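Local coordinates for protein (thiaminase I) (Bacillus subtilis, PDB 3THI) that probably degrades thiamin by exchanging its thiazole portion for another nucleophile, as a transferase of the thiaminase I class with a periplasmic-binding-protein-like fold, at residues A[154-162]-A[349-357]; A[61-72]-A[93-101]. One frame throughout, in Å; residues are numbered along the deposited sequence.

Contact 1: residues A[154-162]-A[349-357]; sequences GTTKASMYL and WLKDAKQVL
Ala158 and Ala353 face each other where two helices cross nearly at right angles: the axes of 154-162 and 349-353 pass 9.5 Å apart at 101°, and the alpha carbons come nearest at Thr155-Leu350 and Ala158-Ala353. Beyond the second helix the chain turns, with Ala353 O accepting from the backbone N of both Val356 and Leu357, and this turn brings Leu357 back to the same neighbour. Knobs-into-holes packing is met in miniature here, for the methyl of Ala158 sits among Trp349, Leu350, Ala353 and Leu357; its CB lies 3.7 Å from Leu350 CD1. Leu357 CD2 reaches past that methyl to Ala158 CA at 3.6 Å, while its CD1 lies over one face of the Tyr161 ring. With its CG anti to the backbone N (chi1 -167°), Trp349 brings the benzene end of its indole to Leu162, whose CD1 is 3.5 Å from Trp349 CZ3. Toward the N-terminal side of 154-162, Thr155 OG1 lies 3.8 Å from Leu350 CG. The polar ends look elsewhere: Trp349 NE1 bonds to Pro179 O and Tyr161 OH to Asn185 N. Cohesion between the segments is therefore apolar, resting on shape, while these outside bonds probably help to keep the two large rings in place.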
loop_
_atom_site.group_PDB
_atom_site.type_symbol
_atom_site.label_atom_id
_atom_site.label_comp_id
_atom_site.label_asym_id
_atom_site.label_seq_id
_atom_site.Cartn_x
_atom_site.Cartn_y
_atom_site.Cartn_z
ATOM N N GLY A 154 -0.927 -14.880 4.748
ATOM C CA GLY A 154 -2.313 -14.892 5.200
ATOM C C GLY A 154 -2.986 -13.535 5.293
ATOM O O GLY A 154 -4.142 -13.394 4.909
ATOM N N THR A 155 -2.249 -12.530 5.752
ATOM C CA THR A 155 -2.803 -11.191 5.895
ATOM C C THR A 155 -3.079 -10.559 4.536
ATOM O O THR A 155 -4.049 -9.810 4.386
ATOM C CB THR A 155 -1.892 -10.290 6.786
ATOM O OG1 THR A 155 -1.805 -10.861 8.098
ATOM C CG2 THR A 155 -2.464 -8.877 6.903
ATOM N N THR A 156 -2.244 -10.871 3.545
ATOM C CA THR A 156 -2.439 -10.341 2.190
ATOM C C THR A 156 -3.770 -10.872 1.649
ATOM O O THR A 156 -4.611 -10.107 1.171
ATOM C CB THR A 156 -1.309 -10.782 1.244
ATOM O OG1 THR A 156 -0.084 -10.176 1.656
ATOM C CG2 THR A 156 -1.607 -10.366 -0.182
ATOM N N LYS A 157 -3.944 -12.188 1.743
ATOM C CA LYS A 157 -5.161 -12.840 1.294
ATOM C C LYS A 157 -6.367 -12.286 2.059
ATOM O O LYS A 157 -7.389 -11.956 1.455
ATOM C CB LYS A 157 -5.068 -14.344 1.523
ATOM C CG LYS A 157 -3.994 -15.047 0.734
ATOM C CD LYS A 157 -4.008 -16.528 1.075
ATOM C CE LYS A 157 -2.705 -17.203 0.769
ATOM N NZ LYS A 157 -1.640 -16.861 1.716
ATOM N N ALA A 158 -6.238 -12.184 3.385
ATOM C CA ALA A 158 -7.306 -11.660 4.242
ATOM C C ALA A 158 -7.658 -10.241 3.826
ATOM O O ALA A 158 -8.828 -9.862 3.790
ATOM C CB ALA A 158 -6.875 -11.687 5.690
ATOM N N SER A 159 -6.636 -9.469 3.485
ATOM C CA SER A 159 -6.825 -8.095 3.037
ATOM C C SER A 159 -7.518 -8.033 1.690
ATOM O O SER A 159 -8.382 -7.192 1.480
ATOM C CB SER A 159 -5.491 -7.362 2.953
ATOM O OG SER A 159 -5.031 -7.041 4.242
ATOM N N MET A 160 -7.124 -8.906 0.772
ATOM C CA MET A 160 -7.743 -8.922 -0.544
ATOM C C MET A 160 -9.208 -9.314 -0.401
ATOM O O MET A 160 -10.085 -8.737 -1.047
ATOM C CB MET A 160 -7.006 -9.882 -1.459
ATOM C CG MET A 160 -5.622 -9.400 -1.806
ATOM S SD MET A 160 -4.741 -10.578 -2.811
ATOM C CE MET A 160 -5.511 -10.313 -4.405
ATOM N N TYR A 161 -9.466 -10.256 0.505
ATOM C CA TYR A 161 -10.822 -10.718 0.785
ATOM C C TYR A 161 -11.720 -9.543 1.223
ATOM O O TYR A 161 -12.805 -9.321 0.670
ATOM C CB TYR A 161 -10.797 -11.795 1.889
ATOM C CG TYR A 161 -12.177 -12.275 2.284
ATOM C CD1 TYR A 161 -12.816 -13.281 1.558
ATOM C CD2 TYR A 161 -12.879 -11.670 3.331
ATOM C CE1 TYR A 161 -14.122 -13.673 1.853
ATOM C CE2 TYR A 161 -14.196 -12.057 3.635
ATOM C CZ TYR A 161 -14.803 -13.058 2.886
ATOM O OH TYR A 161 -16.088 -13.446 3.160
ATOM N N LEU A 162 -11.250 -8.795 2.217
ATOM C CA LEU A 162 -11.991 -7.667 2.773
ATOM C C LEU A 162 -12.193 -6.522 1.799
ATOM O O LEU A 162 -13.219 -5.851 1.832
ATOM C CB LEU A 162 -11.319 -7.193 4.058
ATOM C CG LEU A 162 -11.408 -8.250 5.161
ATOM C CD1 LEU A 162 -10.610 -7.840 6.376
ATOM C CD2 LEU A 162 -12.846 -8.433 5.528
ATOM N N TRP A 349 -9.159 -11.170 14.139
ATOM C CA TRP A 349 -9.838 -11.550 12.910
ATOM C C TRP A 349 -8.854 -12.105 11.882
ATOM O O TRP A 349 -9.197 -12.991 11.098
ATOM C CB TRP A 349 -10.581 -10.350 12.314
ATOM C CG TRP A 349 -11.550 -10.735 11.225
ATOM C CD1 TRP A 349 -12.880 -11.004 11.377
ATOM C CD2 TRP A 349 -11.261 -10.907 9.826
ATOM N NE1 TRP A 349 -13.442 -11.335 10.164
ATOM C CE2 TRP A 349 -12.474 -11.285 9.195
ATOM C CE3 TRP A 349 -10.102 -10.789 9.042
ATOM C CZ2 TRP A 349 -12.557 -11.540 7.816
ATOM C CZ3 TRP A 349 -10.190 -11.048 7.664
ATOM C CH2 TRP A 349 -11.409 -11.420 7.075
ATOM N N LEU A 350 -7.638 -11.568 11.873
ATOM C CA LEU A 350 -6.603 -12.014 10.949
ATOM C C LEU A 350 -6.139 -13.426 11.305
ATOM O O LEU A 350 -5.896 -14.254 10.416
ATOM C CB LEU A 350 -5.427 -11.034 10.980
ATOM C CG LEU A 350 -5.145 -10.148 9.764
ATOM C CD1 LEU A 350 -6.363 -9.940 8.907
ATOM C CD2 LEU A 350 -4.577 -8.833 10.245
ATOM N N LYS A 351 -6.009 -13.704 12.601
ATOM C CA LYS A 351 -5.596 -15.039 13.046
ATOM C C LYS A 351 -6.683 -16.049 12.679
ATOM O O LYS A 351 -6.397 -17.132 12.167
ATOM C CB LYS A 351 -5.346 -15.067 14.557
ATOM C CG LYS A 351 -4.147 -14.251 15.000
ATOM C CD LYS A 351 -3.772 -14.530 16.450
ATOM C CE LYS A 351 -2.487 -13.805 16.844
ATOM N NZ LYS A 351 -1.889 -14.348 18.106
ATOM N N ASP A 352 -7.932 -15.664 12.927
ATOM C CA ASP A 352 -9.088 -16.493 12.627
ATOM C C ASP A 352 -9.218 -16.764 11.132
ATOM O O ASP A 352 -9.645 -17.854 10.727
ATOM C CB ASP A 352 -10.371 -15.799 13.098
ATOM C CG ASP A 352 -10.537 -15.813 14.603
ATOM O OD1 ASP A 352 -9.892 -16.648 15.272
ATOM O OD2 ASP A 352 -11.334 -14.987 15.109
ATOM N N ALA A 353 -8.917 -15.743 10.326
ATOM C CA ALA A 353 -9.009 -15.842 8.875
ATOM C C ALA A 353 -8.060 -16.855 8.262
ATOM O O ALA A 353 -8.465 -17.596 7.371
ATOM C CB ALA A 353 -8.806 -14.477 8.229
ATOM N N LYS A 354 -6.810 -16.905 8.728
ATOM C CA LYS A 354 -5.855 -17.858 8.153
ATOM C C LYS A 354 -6.178 -19.333 8.447
ATOM O O LYS A 354 -5.578 -20.248 7.872
ATOM C CB LYS A 354 -4.403 -17.518 8.518
ATOM C CG LYS A 354 -3.929 -17.964 9.889
ATOM C CD LYS A 354 -2.413 -17.789 9.992
ATOM C CE LYS A 354 -1.856 -18.353 11.294
ATOM N NZ LYS A 354 -0.361 -18.325 11.334
ATOM N N GLN A 355 -7.152 -19.558 9.319
ATOM C CA GLN A 355 -7.574 -20.913 9.654
ATOM C C GLN A 355 -8.741 -21.332 8.764
ATOM O O GLN A 355 -9.200 -22.473 8.832
ATOM C CB GLN A 355 -8.045 -20.974 11.097
ATOM C CG GLN A 355 -7.021 -20.601 12.119
ATOM C CD GLN A 355 -7.495 -20.974 13.498
ATOM O OE1 GLN A 355 -7.169 -22.053 13.982
ATOM N NE2 GLN A 355 -8.327 -20.123 14.116
ATOM N N VAL A 356 -9.204 -20.421 7.911
ATOM C CA VAL A 356 -10.346 -20.719 7.063
ATOM C C VAL A 356 -10.196 -20.310 5.585
ATOM O O VAL A 356 -10.678 -21.014 4.694
ATOM C CB VAL A 356 -11.640 -20.099 7.713
ATOM C CG1 VAL A 356 -11.816 -18.651 7.322
ATOM C CG2 VAL A 356 -12.862 -20.929 7.377
ATOM N N LEU A 357 -9.482 -19.216 5.328
ATOM C CA LEU A 357 -9.288 -18.718 3.964
ATOM C C LEU A 357 -8.470 -19.634 3.049
ATOM O O LEU A 357 -8.864 -19.861 1.899
ATOM C CB LEU A 357 -8.710 -17.303 3.986
ATOM C CG LEU A 357 -9.534 -16.180 3.361
ATOM C CD1 LEU A 357 -10.977 -16.271 3.784
ATOM C CD2 LEU A 357 -8.966 -14.844 3.781
#

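Contact 2: residues A[61-72]-A[93-101]; sequences SHFVDAGYLLPF and RNGEVYGLP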
loop_
_atom_site.group_PDB
_atom_site.type_symbol
_atom_site.label_atom_id
_atom_site.label_comp_id
_atom_site.label_asym_id
_atom_site.label_seq_id
_atom_site.Cartn_x
_atom_site.Cartn_y
_atom_site.Cartn_z
ATOM N N SER A 61 -7.564 1.791 13.536
ATOM C CA SER A 61 -8.672 1.659 14.488
ATOM C C SER A 61 -8.255 0.985 15.793
ATOM O O SER A 61 -8.600 1.450 16.879
ATOM C CB SER A 61 -9.835 0.913 13.842
ATOM O OG SER A 61 -10.317 1.634 12.721
ATOM N N HIS A 62 -7.480 -0.087 15.674
ATOM C CA HIS A 62 -6.965 -0.804 16.830
ATOM C C HIS A 62 -6.048 0.101 17.670
ATOM O O HIS A 62 -6.227 0.221 18.879
ATOM C CB HIS A 62 -6.186 -2.042 16.371
ATOM C CG HIS A 62 -5.420 -2.711 17.471
ATOM N ND1 HIS A 62 -4.096 -3.071 17.345
ATOM C CD2 HIS A 62 -5.779 -3.033 18.736
ATOM C CE1 HIS A 62 -3.672 -3.579 18.488
ATOM N NE2 HIS A 62 -4.673 -3.566 19.347
ATOM N N PHE A 63 -5.055 0.718 17.036
ATOM C CA PHE A 63 -4.124 1.598 17.748
ATOM C C PHE A 63 -4.840 2.744 18.445
ATOM O O PHE A 63 -4.503 3.103 19.571
ATOM C CB PHE A 63 -3.057 2.168 16.805
ATOM C CG PHE A 63 -2.098 1.139 16.267
ATOM C CD1 PHE A 63 -1.891 -0.068 16.934
ATOM C CD2 PHE A 63 -1.388 1.382 15.089
ATOM C CE1 PHE A 63 -0.993 -1.015 16.432
ATOM C CE2 PHE A 63 -0.491 0.440 14.582
ATOM C CZ PHE A 63 -0.291 -0.760 15.256
ATOM N N VAL A 64 -5.830 3.321 17.772
ATOM C CA VAL A 64 -6.589 4.424 18.342
ATOM C C VAL A 64 -7.414 3.999 19.556
ATOM O O VAL A 64 -7.292 4.584 20.633
ATOM C CB VAL A 64 -7.523 5.062 17.300
ATOM C CG1 VAL A 64 -8.484 6.037 17.981
ATOM C CG2 VAL A 64 -6.705 5.776 16.239
ATOM N N ASP A 65 -8.242 2.973 19.378
ATOM C CA ASP A 65 -9.096 2.495 20.461
ATOM C C ASP A 65 -8.308 1.974 21.653
ATOM O O ASP A 65 -8.815 1.968 22.773
ATOM C CB ASP A 65 -10.062 1.417 19.960
ATOM C CG ASP A 65 -11.066 1.940 18.945
ATOM O OD1 ASP A 65 -11.118 3.162 18.673
ATOM O OD2 ASP A 65 -11.826 1.107 18.421
ATOM N N ALA A 66 -7.073 1.532 21.415
ATOM C CA ALA A 66 -6.228 1.031 22.493
ATOM C C ALA A 66 -5.519 2.158 23.249
ATOM O O ALA A 66 -4.836 1.906 24.246
ATOM C CB ALA A 66 -5.217 0.033 21.957
ATOM N N GLY A 67 -5.676 3.390 22.766
ATOM C CA GLY A 67 -5.065 4.542 23.418
ATOM C C GLY A 67 -3.571 4.724 23.180
ATOM O O GLY A 67 -2.882 5.366 23.976
ATOM N N TYR A 68 -3.085 4.188 22.063
ATOM C CA TYR A 68 -1.674 4.256 21.678
ATOM C C TYR A 68 -1.265 5.554 20.984
ATOM O O TYR A 68 -0.113 5.980 21.075
ATOM C CB TYR A 68 -1.354 3.118 20.705
ATOM C CG TYR A 68 -1.146 1.781 21.340
ATOM C CD1 TYR A 68 -0.170 1.602 22.305
ATOM C CD2 TYR A 68 -1.897 0.680 20.948
ATOM C CE1 TYR A 68 0.062 0.355 22.867
ATOM C CE2 TYR A 68 -1.675 -0.576 21.505
ATOM C CZ TYR A 68 -0.693 -0.729 22.463
ATOM O OH TYR A 68 -0.456 -1.961 23.022
ATOM N N LEU A 69 -2.209 6.159 20.273
ATOM C CA LEU A 69 -1.933 7.348 19.487
ATOM C C LEU A 69 -2.355 8.683 20.054
ATOM O O LEU A 69 -3.254 8.768 20.888
ATOM C CB LEU A 69 -2.532 7.181 18.093
ATOM C CG LEU A 69 -2.245 5.849 17.395
ATOM C CD1 LEU A 69 -2.808 5.900 15.981
ATOM C CD2 LEU A 69 -0.737 5.547 17.371
ATOM N N LEU A 70 -1.637 9.716 19.614
ATOM C CA LEU A 70 -1.887 11.086 20.014
ATOM C C LEU A 70 -2.550 11.761 18.813
ATOM O O LEU A 70 -1.972 11.822 17.733
ATOM C CB LEU A 70 -0.569 11.784 20.373
ATOM C CG LEU A 70 -0.740 13.124 21.091
ATOM C CD1 LEU A 70 -1.382 12.889 22.458
ATOM C CD2 LEU A 70 0.613 13.823 21.223
ATOM N N PRO A 71 -3.782 12.270 18.988
ATOM C CA PRO A 71 -4.482 12.925 17.874
ATOM C C PRO A 71 -3.864 14.233 17.408
ATOM O O PRO A 71 -3.186 14.936 18.172
ATOM C CB PRO A 71 -5.887 13.136 18.432
ATOM C CG PRO A 71 -5.622 13.370 19.907
ATOM C CD PRO A 71 -4.587 12.311 20.224
ATOM N N PHE A 72 -4.070 14.526 16.128
ATOM C CA PHE A 72 -3.592 15.761 15.526
ATOM C C PHE A 72 -4.767 16.742 15.397
ATOM O O PHE A 72 -5.758 16.455 14.723
ATOM C CB PHE A 72 -3.027 15.507 14.125
ATOM C CG PHE A 72 -1.742 14.732 14.107
ATOM C CD1 PHE A 72 -1.751 13.348 14.205
ATOM C CD2 PHE A 72 -0.520 15.387 13.948
ATOM C CE1 PHE A 72 -0.569 12.622 14.141
ATOM C CE2 PHE A 72 0.666 14.674 13.881
ATOM C CZ PHE A 72 0.640 13.283 13.978
ATOM N N ARG A 93 -10.669 9.121 13.251
ATOM C CA ARG A 93 -11.400 8.204 14.123
ATOM C C ARG A 93 -11.853 8.975 15.356
ATOM O O ARG A 93 -11.085 9.748 15.935
ATOM C CB ARG A 93 -10.532 7.004 14.537
ATOM C CG ARG A 93 -11.285 5.946 15.345
ATOM C CD ARG A 93 -10.676 4.566 15.137
ATOM N NE ARG A 93 -11.370 3.480 15.841
ATOM C CZ ARG A 93 -12.474 2.868 15.411
ATOM N NH1 ARG A 93 -13.053 3.236 14.277
ATOM N NH2 ARG A 93 -12.935 1.807 16.052
ATOM N N ASN A 94 -13.114 8.788 15.741
ATOM C CA ASN A 94 -13.672 9.475 16.911
ATOM C C ASN A 94 -13.663 10.990 16.701
ATOM O O ASN A 94 -13.480 11.758 17.650
ATOM C CB ASN A 94 -12.882 9.109 18.180
ATOM C CG ASN A 94 -12.895 7.612 18.462
ATOM O OD1 ASN A 94 -13.788 6.902 18.017
ATOM N ND2 ASN A 94 -11.893 7.129 19.189
ATOM N N GLY A 95 -13.853 11.403 15.448
ATOM C CA GLY A 95 -13.861 12.811 15.096
ATOM C C GLY A 95 -12.486 13.459 15.097
ATOM O O GLY A 95 -12.385 14.677 14.961
ATOM N N GLU A 96 -11.427 12.656 15.201
ATOM C CA GLU A 96 -10.068 13.190 15.235
ATOM C C GLU A 96 -9.118 12.584 14.194
ATOM O O GLU A 96 -9.247 11.410 13.821
ATOM C CB GLU A 96 -9.460 12.974 16.626
ATOM C CG GLU A 96 -10.281 13.520 17.771
ATOM C CD GLU A 96 -9.603 13.329 19.113
ATOM O OE1 GLU A 96 -9.607 12.193 19.625
ATOM O OE2 GLU A 96 -9.059 14.312 19.660
ATOM N N VAL A 97 -8.180 13.400 13.713
ATOM C CA VAL A 97 -7.167 12.934 12.766
ATOM C C VAL A 97 -6.116 12.246 13.646
ATOM O O VAL A 97 -5.637 12.832 14.612
ATOM C CB VAL A 97 -6.516 14.105 12.006
ATOM C CG1 VAL A 97 -5.385 13.598 11.118
ATOM C CG2 VAL A 97 -7.556 14.835 11.184
ATOM N N TYR A 98 -5.814 10.985 13.359
ATOM C CA TYR A 98 -4.845 10.249 14.166
ATOM C C TYR A 98 -3.546 9.882 13.451
ATOM O O TYR A 98 -2.676 9.237 14.034
ATOM C CB TYR A 98 -5.503 8.999 14.765
ATOM C CG TYR A 98 -6.108 9.244 16.129
ATOM C CD1 TYR A 98 -5.321 9.179 17.279
ATOM C CD2 TYR A 98 -7.461 9.544 16.275
ATOM C CE1 TYR A 98 -5.858 9.408 18.536
ATOM C CE2 TYR A 98 -8.015 9.772 17.538
ATOM C CZ TYR A 98 -7.202 9.703 18.663
ATOM O OH TYR A 98 -7.725 9.933 19.918
ATOM N N GLY A 99 -3.406 10.338 12.210
ATOM C CA GLY A 99 -2.222 10.040 11.437
ATOM C C GLY A 99 -2.104 10.954 10.239
ATOM O O GLY A 99 -3.098 11.483 9.741
ATOM N N LEU A 100 -0.868 11.194 9.813
ATOM C CA LEU A 100 -0.621 12.040 8.663
ATOM C C LEU A 100 -0.305 11.146 7.480
ATOM O O LEU A 100 0.728 10.478 7.451
ATOM C CB LEU A 100 0.537 13.014 8.936
ATOM C CG LEU A 100 0.413 13.925 10.168
ATOM C CD1 LEU A 100 1.497 14.974 10.143
ATOM C CD2 LEU A 100 -0.942 14.614 10.221
ATOM N N PRO A 101 -1.212 11.098 6.494
ATOM C CA PRO A 101 -1.052 10.285 5.289
ATOM C C PRO A 101 0.297 10.552 4.601
ATOM O O PRO A 101 0.599 11.682 4.214
ATOM C CB PRO A 101 -2.229 10.737 4.433
ATOM C CG PRO A 101 -3.263 11.049 5.446
ATOM C CD PRO A 101 -2.488 11.835 6.453
HETATM O O HOH W 1 -1.174 9.895 16.117
#
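Arg93 and Asp65 form the ionic part of this contact, a side-on salt bridge in which two nitrogens grip two oxygens. Arg93 NH2 meets Asp65 OD2 on its syn side at 2.7 Å, nearly straight at 168°; Arg93 NE reaches Asp65 OD1 at 2.9 Å, from above the carboxylate plane and more bent. Extended from CG to NE, the arginine chain runs along the short helix 60-65, and Ser61 CB lies over one guanidinium face. Arg93 NH1 turns to a second acid, Asp176. Replacing this arginine by alanine takes away the whole guanidinium, which would probably leave Asp65 and Asp176 without their shared cation and open a gap beside Ser61 and Val64.

CH-pi packing dominates the middle. The Tyr98 ring is sandwiched, with Val64 CG2 over one face and Pro71 CB over the other, each 3.9 Å from the ring centroid; Leu69 CB adds a contact at Tyr98 CD1. Farther on, Leu100 CD2 stands over the centre of the Phe72 ring.

Hydrogen bonds join the backbones: Phe72 N donates to Val97 O at 2.8 Å, and a water donates to both Leu70 O and Tyr98 O.

The chemistry thus changes along the contact. A charge pair ties helix 60-65 to the turn at 93-96, apolar groups sandwich Tyr98, and backbone bonds, one through water, accompany the packing of Leu100 on Phe72.

The two contacts illustrate different ways of joining parts of one chain. Contact 1 brings together segments 187 residues apart, whereas contact 2 joins neighbours only 21 apart and is complete before contact 1 begins. Their centres lie 24 Å from each other, with nearest atoms about 9 Å apart, so neither touches the other directly. The centres of contacts 1 and 2 lie about 17 Å and about 19 Å from the centre of the chain. The chain between Tyr175 and Asn185 offers partners to each: Asp176 pairs with Arg93 of contact 2, while Pro179 and Asn185 bond to the rings of contact 1. Both contacts are best read as structural packing.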